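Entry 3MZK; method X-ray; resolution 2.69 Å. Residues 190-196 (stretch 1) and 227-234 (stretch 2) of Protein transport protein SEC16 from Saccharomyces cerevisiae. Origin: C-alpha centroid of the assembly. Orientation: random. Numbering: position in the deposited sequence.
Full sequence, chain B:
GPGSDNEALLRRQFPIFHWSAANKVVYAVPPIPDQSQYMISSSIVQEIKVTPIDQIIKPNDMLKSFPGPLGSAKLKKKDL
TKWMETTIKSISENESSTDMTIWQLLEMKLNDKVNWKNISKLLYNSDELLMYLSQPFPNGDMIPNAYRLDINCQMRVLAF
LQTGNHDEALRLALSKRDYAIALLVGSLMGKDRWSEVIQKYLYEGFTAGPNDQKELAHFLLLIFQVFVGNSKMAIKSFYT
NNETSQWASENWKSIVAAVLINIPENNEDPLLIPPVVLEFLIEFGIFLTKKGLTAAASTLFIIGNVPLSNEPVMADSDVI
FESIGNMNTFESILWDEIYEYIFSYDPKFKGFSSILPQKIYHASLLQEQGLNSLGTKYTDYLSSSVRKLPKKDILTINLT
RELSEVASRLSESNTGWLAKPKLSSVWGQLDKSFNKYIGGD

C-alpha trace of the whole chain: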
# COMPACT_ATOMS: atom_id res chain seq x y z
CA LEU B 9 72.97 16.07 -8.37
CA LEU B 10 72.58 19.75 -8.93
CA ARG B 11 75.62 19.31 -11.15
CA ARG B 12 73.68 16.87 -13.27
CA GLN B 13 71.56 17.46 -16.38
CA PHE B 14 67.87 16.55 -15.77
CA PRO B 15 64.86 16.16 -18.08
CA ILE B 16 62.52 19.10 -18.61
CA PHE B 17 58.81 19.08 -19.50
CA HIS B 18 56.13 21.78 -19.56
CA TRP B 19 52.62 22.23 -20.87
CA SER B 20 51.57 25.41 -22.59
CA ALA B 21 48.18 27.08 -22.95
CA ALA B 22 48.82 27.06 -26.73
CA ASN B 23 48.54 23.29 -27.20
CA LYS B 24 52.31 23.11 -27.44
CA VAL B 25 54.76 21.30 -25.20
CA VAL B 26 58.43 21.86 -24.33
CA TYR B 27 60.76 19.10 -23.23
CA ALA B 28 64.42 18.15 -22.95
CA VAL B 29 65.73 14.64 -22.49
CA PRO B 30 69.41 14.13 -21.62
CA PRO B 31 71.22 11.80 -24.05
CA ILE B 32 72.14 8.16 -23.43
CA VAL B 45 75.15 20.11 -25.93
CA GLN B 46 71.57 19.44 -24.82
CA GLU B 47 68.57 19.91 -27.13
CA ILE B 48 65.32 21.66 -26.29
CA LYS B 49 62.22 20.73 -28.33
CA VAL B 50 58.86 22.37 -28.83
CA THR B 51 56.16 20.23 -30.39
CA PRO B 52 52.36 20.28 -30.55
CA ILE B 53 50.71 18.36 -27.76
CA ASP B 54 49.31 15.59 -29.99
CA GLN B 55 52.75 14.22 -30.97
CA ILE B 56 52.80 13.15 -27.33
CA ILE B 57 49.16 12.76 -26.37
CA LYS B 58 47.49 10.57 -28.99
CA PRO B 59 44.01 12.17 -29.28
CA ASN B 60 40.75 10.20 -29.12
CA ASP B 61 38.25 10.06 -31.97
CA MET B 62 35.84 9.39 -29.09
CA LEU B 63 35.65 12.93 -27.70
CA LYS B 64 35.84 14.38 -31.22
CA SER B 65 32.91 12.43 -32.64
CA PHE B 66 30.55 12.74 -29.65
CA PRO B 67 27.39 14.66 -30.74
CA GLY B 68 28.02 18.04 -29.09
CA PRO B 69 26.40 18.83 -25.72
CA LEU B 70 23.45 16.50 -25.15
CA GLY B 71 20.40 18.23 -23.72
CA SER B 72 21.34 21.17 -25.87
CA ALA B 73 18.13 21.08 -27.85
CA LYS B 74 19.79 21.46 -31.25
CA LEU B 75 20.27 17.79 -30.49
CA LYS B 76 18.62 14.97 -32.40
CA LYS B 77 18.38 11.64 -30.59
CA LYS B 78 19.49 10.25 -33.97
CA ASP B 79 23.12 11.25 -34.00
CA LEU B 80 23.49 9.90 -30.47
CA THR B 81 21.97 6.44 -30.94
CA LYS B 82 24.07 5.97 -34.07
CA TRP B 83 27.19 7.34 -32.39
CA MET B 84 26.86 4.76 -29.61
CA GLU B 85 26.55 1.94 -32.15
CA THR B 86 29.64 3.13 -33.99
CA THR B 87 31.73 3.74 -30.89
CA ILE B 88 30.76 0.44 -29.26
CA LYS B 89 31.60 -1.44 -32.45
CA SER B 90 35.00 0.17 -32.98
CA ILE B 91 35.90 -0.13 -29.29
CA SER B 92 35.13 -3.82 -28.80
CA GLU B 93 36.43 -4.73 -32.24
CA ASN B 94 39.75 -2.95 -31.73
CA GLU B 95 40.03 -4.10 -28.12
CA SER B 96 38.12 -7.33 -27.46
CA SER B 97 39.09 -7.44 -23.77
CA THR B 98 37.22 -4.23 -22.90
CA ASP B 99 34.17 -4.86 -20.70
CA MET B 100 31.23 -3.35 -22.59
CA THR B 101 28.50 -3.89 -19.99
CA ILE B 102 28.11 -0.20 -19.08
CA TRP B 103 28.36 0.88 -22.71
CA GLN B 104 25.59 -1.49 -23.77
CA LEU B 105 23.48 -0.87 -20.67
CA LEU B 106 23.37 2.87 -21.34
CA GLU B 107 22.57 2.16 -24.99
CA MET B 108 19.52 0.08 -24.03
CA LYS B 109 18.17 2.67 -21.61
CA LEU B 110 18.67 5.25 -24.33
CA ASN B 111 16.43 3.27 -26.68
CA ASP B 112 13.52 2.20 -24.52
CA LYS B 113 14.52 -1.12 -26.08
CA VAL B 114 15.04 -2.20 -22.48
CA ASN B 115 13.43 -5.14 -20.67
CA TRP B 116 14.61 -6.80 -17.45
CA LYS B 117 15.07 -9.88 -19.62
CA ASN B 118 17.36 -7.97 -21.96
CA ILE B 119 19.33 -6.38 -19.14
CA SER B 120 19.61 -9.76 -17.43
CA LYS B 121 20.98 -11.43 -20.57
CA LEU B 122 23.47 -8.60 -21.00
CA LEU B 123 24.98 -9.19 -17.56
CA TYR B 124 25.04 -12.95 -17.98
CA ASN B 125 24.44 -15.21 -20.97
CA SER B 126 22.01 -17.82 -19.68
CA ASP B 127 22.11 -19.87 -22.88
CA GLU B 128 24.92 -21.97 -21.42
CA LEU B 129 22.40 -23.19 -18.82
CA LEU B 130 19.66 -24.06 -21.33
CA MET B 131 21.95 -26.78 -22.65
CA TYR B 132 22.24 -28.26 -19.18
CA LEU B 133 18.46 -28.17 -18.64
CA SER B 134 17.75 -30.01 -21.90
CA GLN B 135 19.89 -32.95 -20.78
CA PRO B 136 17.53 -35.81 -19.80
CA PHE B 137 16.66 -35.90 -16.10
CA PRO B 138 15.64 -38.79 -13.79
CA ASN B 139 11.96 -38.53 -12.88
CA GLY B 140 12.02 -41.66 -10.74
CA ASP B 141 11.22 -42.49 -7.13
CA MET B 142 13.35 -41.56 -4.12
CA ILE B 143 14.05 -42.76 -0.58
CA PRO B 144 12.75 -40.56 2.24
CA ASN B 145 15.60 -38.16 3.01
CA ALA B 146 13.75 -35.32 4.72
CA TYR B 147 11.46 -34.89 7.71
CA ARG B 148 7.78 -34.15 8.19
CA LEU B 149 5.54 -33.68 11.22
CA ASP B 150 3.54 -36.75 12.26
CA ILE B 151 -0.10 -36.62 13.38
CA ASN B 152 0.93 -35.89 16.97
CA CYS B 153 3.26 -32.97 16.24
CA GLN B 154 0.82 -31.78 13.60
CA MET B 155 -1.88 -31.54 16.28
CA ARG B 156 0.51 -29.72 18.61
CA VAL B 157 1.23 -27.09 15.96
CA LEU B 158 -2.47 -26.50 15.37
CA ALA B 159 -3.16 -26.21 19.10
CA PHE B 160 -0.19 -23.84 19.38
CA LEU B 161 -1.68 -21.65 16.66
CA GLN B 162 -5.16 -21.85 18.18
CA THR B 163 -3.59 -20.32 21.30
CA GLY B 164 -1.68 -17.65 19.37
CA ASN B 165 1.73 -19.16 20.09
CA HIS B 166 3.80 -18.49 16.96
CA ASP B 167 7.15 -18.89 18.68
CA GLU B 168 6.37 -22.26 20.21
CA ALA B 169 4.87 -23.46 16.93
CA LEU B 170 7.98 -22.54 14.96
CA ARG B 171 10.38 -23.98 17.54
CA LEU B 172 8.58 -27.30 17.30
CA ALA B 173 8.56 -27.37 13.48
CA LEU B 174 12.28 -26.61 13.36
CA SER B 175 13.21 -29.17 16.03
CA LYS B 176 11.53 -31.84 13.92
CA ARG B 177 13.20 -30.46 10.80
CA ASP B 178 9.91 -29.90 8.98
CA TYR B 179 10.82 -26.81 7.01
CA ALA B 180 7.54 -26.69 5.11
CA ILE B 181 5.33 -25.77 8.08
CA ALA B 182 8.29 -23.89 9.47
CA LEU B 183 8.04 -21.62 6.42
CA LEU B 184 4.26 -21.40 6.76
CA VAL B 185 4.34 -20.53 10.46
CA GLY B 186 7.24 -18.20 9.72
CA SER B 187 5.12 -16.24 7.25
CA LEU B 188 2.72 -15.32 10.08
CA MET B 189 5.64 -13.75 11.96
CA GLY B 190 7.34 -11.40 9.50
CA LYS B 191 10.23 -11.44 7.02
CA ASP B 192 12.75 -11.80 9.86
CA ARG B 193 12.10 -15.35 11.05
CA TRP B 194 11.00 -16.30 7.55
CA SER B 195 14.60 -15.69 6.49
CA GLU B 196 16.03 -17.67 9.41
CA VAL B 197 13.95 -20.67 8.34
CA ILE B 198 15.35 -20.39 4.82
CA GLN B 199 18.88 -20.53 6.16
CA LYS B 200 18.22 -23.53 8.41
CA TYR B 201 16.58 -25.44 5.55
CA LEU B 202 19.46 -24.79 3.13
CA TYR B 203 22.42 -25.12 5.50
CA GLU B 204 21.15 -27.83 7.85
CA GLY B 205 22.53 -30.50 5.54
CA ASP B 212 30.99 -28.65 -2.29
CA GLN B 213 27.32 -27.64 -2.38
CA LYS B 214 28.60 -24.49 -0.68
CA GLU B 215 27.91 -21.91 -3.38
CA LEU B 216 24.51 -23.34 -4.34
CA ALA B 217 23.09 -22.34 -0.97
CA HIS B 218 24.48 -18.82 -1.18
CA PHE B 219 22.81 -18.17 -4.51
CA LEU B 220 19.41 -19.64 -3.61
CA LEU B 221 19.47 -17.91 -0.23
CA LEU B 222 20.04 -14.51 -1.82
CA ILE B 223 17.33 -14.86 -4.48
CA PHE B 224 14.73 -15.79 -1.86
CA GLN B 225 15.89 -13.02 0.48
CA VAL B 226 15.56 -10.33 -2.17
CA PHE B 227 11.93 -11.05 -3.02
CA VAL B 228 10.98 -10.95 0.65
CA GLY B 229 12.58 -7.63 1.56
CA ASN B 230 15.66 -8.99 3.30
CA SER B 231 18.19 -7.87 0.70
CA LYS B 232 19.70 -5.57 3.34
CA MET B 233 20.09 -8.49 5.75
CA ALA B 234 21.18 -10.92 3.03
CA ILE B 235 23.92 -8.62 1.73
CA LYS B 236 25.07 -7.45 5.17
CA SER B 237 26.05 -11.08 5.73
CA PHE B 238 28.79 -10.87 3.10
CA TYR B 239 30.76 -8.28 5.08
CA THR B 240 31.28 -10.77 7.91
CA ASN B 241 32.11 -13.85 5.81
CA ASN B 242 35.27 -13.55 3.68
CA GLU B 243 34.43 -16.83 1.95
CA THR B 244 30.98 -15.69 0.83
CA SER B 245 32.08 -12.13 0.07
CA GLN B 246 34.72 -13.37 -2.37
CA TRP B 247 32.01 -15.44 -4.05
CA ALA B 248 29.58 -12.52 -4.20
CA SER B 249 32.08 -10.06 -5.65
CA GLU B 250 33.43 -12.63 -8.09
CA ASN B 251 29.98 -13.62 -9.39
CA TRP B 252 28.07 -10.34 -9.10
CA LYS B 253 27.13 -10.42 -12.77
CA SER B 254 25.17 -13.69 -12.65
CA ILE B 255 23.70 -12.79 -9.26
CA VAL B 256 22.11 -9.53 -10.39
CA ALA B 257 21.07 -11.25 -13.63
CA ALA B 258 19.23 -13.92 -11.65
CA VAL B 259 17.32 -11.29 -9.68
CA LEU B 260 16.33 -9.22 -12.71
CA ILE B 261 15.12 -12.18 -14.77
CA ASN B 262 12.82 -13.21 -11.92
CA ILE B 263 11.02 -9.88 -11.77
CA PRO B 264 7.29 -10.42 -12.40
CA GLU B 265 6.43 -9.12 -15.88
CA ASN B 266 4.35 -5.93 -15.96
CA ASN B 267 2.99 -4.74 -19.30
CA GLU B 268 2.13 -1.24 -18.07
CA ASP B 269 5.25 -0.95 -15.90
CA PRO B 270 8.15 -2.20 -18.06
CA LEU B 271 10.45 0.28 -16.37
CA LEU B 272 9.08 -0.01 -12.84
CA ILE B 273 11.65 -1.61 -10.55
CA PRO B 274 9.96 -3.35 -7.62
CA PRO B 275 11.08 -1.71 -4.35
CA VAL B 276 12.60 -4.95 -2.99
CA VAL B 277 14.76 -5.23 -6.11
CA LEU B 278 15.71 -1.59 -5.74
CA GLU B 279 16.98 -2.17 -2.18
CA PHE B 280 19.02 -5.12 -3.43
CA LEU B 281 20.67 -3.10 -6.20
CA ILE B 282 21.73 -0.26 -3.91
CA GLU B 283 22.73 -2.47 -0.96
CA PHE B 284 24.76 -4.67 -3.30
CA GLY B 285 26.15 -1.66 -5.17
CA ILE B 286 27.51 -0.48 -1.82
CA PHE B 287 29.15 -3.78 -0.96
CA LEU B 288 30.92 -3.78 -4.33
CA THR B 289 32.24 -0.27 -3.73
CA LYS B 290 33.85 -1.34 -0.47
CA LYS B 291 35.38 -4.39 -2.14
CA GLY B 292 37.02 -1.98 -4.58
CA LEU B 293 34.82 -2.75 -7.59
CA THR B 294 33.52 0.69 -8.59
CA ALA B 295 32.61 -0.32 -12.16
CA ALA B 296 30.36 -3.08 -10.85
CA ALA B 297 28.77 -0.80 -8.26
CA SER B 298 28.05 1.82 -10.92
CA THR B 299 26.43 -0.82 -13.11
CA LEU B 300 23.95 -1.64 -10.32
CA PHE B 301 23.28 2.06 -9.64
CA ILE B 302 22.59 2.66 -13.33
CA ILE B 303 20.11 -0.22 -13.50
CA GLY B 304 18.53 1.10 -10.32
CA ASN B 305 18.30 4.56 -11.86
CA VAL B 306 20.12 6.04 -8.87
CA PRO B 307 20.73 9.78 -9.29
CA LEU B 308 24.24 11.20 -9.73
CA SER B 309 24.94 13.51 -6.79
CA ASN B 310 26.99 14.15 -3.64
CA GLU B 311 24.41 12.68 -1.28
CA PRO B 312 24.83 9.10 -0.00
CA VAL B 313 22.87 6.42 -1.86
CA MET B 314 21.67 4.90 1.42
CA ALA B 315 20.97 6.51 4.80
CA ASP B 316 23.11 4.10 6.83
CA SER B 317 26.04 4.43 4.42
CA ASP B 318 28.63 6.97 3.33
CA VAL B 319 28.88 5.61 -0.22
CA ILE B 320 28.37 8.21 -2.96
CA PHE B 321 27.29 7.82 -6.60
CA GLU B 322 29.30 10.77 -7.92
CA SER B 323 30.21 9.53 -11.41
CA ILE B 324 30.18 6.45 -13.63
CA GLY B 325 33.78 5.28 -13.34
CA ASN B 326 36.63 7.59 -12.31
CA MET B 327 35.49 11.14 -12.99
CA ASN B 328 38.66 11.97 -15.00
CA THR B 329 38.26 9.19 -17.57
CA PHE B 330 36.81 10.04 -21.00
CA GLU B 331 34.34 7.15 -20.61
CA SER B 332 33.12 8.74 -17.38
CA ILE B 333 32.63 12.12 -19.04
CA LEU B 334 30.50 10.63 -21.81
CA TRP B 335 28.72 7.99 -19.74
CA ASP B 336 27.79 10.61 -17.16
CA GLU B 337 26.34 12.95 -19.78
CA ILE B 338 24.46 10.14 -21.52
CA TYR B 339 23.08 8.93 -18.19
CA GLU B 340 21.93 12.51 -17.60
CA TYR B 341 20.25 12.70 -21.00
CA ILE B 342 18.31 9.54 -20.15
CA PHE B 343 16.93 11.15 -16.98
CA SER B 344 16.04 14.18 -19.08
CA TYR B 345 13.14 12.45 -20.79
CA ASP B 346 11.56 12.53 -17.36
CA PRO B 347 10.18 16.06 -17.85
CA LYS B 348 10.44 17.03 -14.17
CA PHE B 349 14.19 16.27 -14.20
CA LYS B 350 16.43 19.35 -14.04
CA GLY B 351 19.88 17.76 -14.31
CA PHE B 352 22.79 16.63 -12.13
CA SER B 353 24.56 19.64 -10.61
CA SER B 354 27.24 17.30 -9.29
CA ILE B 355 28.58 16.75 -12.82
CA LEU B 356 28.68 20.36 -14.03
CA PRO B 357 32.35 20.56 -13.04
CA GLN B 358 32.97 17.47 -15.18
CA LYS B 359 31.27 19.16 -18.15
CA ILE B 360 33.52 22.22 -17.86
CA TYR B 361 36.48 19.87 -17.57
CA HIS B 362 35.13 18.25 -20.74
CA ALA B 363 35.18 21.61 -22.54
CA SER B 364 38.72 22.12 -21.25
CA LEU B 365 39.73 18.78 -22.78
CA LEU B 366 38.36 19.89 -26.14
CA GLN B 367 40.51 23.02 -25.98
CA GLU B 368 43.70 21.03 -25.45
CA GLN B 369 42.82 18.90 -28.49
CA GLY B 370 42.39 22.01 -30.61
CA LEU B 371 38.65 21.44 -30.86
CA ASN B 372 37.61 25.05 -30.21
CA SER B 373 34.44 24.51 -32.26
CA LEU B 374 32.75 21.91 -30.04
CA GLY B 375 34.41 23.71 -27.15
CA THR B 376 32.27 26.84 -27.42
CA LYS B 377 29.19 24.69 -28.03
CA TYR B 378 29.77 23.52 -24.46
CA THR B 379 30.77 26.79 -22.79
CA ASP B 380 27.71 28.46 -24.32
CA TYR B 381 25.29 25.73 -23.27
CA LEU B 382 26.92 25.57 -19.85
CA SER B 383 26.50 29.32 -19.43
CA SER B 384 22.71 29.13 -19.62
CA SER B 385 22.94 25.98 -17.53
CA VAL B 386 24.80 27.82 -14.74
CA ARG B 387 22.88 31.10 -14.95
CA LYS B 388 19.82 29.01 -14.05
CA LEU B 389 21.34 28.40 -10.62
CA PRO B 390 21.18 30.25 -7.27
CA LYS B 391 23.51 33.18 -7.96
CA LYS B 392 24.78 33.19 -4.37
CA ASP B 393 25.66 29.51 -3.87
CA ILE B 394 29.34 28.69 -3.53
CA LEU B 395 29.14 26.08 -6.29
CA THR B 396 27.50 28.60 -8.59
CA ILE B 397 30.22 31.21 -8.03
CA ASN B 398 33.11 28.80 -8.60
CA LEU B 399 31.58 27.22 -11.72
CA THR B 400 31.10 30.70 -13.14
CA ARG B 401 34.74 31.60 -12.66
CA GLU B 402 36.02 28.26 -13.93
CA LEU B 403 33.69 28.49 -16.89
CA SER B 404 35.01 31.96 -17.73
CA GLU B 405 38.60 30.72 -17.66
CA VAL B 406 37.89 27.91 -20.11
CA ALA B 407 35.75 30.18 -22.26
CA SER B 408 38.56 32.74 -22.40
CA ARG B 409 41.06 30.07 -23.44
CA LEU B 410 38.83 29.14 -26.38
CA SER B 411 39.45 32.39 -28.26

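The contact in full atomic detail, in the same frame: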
# COMPACT_ATOMS: atom_id res chain seq x y z
N GLY B 190 6.54 -12.45 10.10
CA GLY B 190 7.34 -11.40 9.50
C GLY B 190 8.56 -11.92 8.75
O GLY B 190 8.99 -13.06 8.95
N LYS B 191 9.11 -11.07 7.89
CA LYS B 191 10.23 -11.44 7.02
C LYS B 191 11.43 -11.96 7.80
O LYS B 191 12.20 -12.77 7.29
CB LYS B 191 10.65 -10.24 6.17
CG LYS B 191 11.20 -9.09 6.99
CD LYS B 191 11.82 -8.01 6.13
CE LYS B 191 12.55 -6.99 6.99
NZ LYS B 191 13.19 -5.92 6.18
N ASP B 192 11.58 -11.49 9.04
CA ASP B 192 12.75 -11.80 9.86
C ASP B 192 12.94 -13.30 10.08
O ASP B 192 13.94 -13.87 9.64
CB ASP B 192 12.66 -11.09 11.21
CG ASP B 192 12.65 -9.58 11.07
OD1 ASP B 192 12.08 -9.07 10.08
OD2 ASP B 192 13.22 -8.89 11.95
N ARG B 193 11.99 -13.92 10.76
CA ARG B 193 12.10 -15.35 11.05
C ARG B 193 11.90 -16.19 9.80
O ARG B 193 12.43 -17.30 9.70
CB ARG B 193 11.14 -15.75 12.17
CG ARG B 193 11.52 -15.16 13.51
CD ARG B 193 10.91 -15.93 14.65
NE ARG B 193 11.18 -15.28 15.93
CZ ARG B 193 10.55 -14.20 16.36
NH1 ARG B 193 9.62 -13.63 15.61
NH2 ARG B 193 10.86 -13.67 17.54
N TRP B 194 11.13 -15.67 8.85
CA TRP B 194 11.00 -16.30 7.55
C TRP B 194 12.39 -16.59 6.98
O TRP B 194 12.68 -17.70 6.55
CB TRP B 194 10.22 -15.39 6.59
CG TRP B 194 10.23 -15.86 5.17
CD1 TRP B 194 11.11 -15.49 4.19
CD2 TRP B 194 9.31 -16.77 4.56
NE1 TRP B 194 10.80 -16.12 3.01
CE2 TRP B 194 9.70 -16.92 3.21
CE3 TRP B 194 8.21 -17.49 5.03
CZ2 TRP B 194 9.02 -17.74 2.33
CZ3 TRP B 194 7.53 -18.31 4.14
CH2 TRP B 194 7.94 -18.43 2.81
N SER B 195 13.23 -15.57 6.99
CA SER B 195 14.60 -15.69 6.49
C SER B 195 15.40 -16.74 7.25
O SER B 195 16.11 -17.55 6.66
CB SER B 195 15.30 -14.33 6.56
OG SER B 195 16.68 -14.45 6.24
N GLU B 196 15.29 -16.72 8.58
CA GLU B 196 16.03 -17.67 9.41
C GLU B 196 15.67 -19.11 9.05
O GLU B 196 16.53 -19.99 9.05
CB GLU B 196 15.76 -17.41 10.90
N PHE B 227 13.35 -11.17 -2.74
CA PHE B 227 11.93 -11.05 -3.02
C PHE B 227 11.08 -11.19 -1.77
O PHE B 227 9.90 -11.52 -1.83
CB PHE B 227 11.52 -12.06 -4.09
CG PHE B 227 12.13 -11.79 -5.43
CD1 PHE B 227 11.56 -10.87 -6.30
CD2 PHE B 227 13.27 -12.47 -5.83
CE1 PHE B 227 12.12 -10.63 -7.54
CE2 PHE B 227 13.84 -12.22 -7.07
CZ PHE B 227 13.26 -11.30 -7.92
N VAL B 228 11.69 -10.93 -0.62
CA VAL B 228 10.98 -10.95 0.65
C VAL B 228 11.21 -9.64 1.39
O VAL B 228 10.46 -9.27 2.29
CB VAL B 228 11.42 -12.15 1.51
CG1 VAL B 228 11.21 -11.88 2.99
CG2 VAL B 228 10.68 -13.41 1.08
N GLY B 229 12.26 -8.92 0.98
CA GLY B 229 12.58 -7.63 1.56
C GLY B 229 13.79 -7.68 2.47
O GLY B 229 14.09 -6.72 3.18
N ASN B 230 14.50 -8.80 2.44
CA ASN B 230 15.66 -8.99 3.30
C ASN B 230 16.98 -8.85 2.55
O ASN B 230 17.99 -9.41 2.96
CB ASN B 230 15.61 -10.35 3.99
CG ASN B 230 14.62 -10.39 5.13
OD1 ASN B 230 14.48 -9.42 5.88
ND2 ASN B 230 13.92 -11.51 5.27
N SER B 231 16.96 -8.11 1.45
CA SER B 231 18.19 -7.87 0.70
C SER B 231 19.24 -7.17 1.57
O SER B 231 20.42 -7.49 1.50
CB SER B 231 17.92 -7.07 -0.58
OG SER B 231 17.16 -5.91 -0.30
N LYS B 232 18.79 -6.24 2.41
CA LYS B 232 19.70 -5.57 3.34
C LYS B 232 20.38 -6.60 4.23
O LYS B 232 21.60 -6.66 4.30
CB LYS B 232 18.94 -4.55 4.20
N MET B 233 19.57 -7.42 4.90
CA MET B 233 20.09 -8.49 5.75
C MET B 233 20.99 -9.43 4.96
O MET B 233 22.13 -9.70 5.35
CB MET B 233 18.94 -9.27 6.37
CG MET B 233 19.33 -10.63 6.93
SD MET B 233 17.92 -11.53 7.59
CE MET B 233 17.46 -10.47 8.96
N ALA B 234 20.47 -9.95 3.85
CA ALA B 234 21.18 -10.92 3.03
C ALA B 234 22.58 -10.43 2.67
O ALA B 234 23.55 -11.16 2.82
CB ALA B 234 20.39 -11.23 1.77

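Where the start of one helix meets the turn that leads into another, side chains often bind backbone carbonyls, and this contact in SEC16 illustrates the principle in both directions. The shorter bond comes from Asn 230, whose ND2 donates to the carbonyl O of Lys 191 at 2.9 Å with an N-H...O angle of 149°. That carbonyl already accepts the helical bond from Ser 195 N, 3.0 Å from Lys 191 O, so the amide joins the first turn of the helix without displacing its internal hydrogen bond. Asn 230 is itself the N-cap residue of the second helix, yet its side chain makes no capping bond there; chi1 near -76° (m) leaves it directed across the interface.

Lys 191 returns the gesture. With chi1 in p and the remaining torsions in t, its chain extends along the turn until Lys 191 NZ donates to Gly 229 O at 3.2 Å. The aliphatic part is used as well: Lys 191 CB lies 3.6 Å from Val 228 CG1, and CD comes within 3.0 Å of Asn 230 OD1, a tight approach. Gly 229, with phi at 107°, adopts backbone angles that by themselves call for glycine, and so lets the chain turn beside the lysine.

Around these bonds the packing is modest and partly apolar, the two stretches together burying 334 Å², both sides summed. The CA-to-CB bond of Val 228 points toward the first stretch, and CG2 sits 3.3 Å from Trp 194 NE1 and 3.8 Å from CD1, meeting the indole obliquely. Trp 194, with chi1 in t, is buried in the structure, but only a small part of its surface is covered by this contact. Next to it, the small Ser 195 allows close approach: its CB is 3.4 Å from Asn 230 ND2, and its OG is 3.4 Å from Met 233 SD. The long, unbranched methionine reaches Ser 195 while remaining exposed.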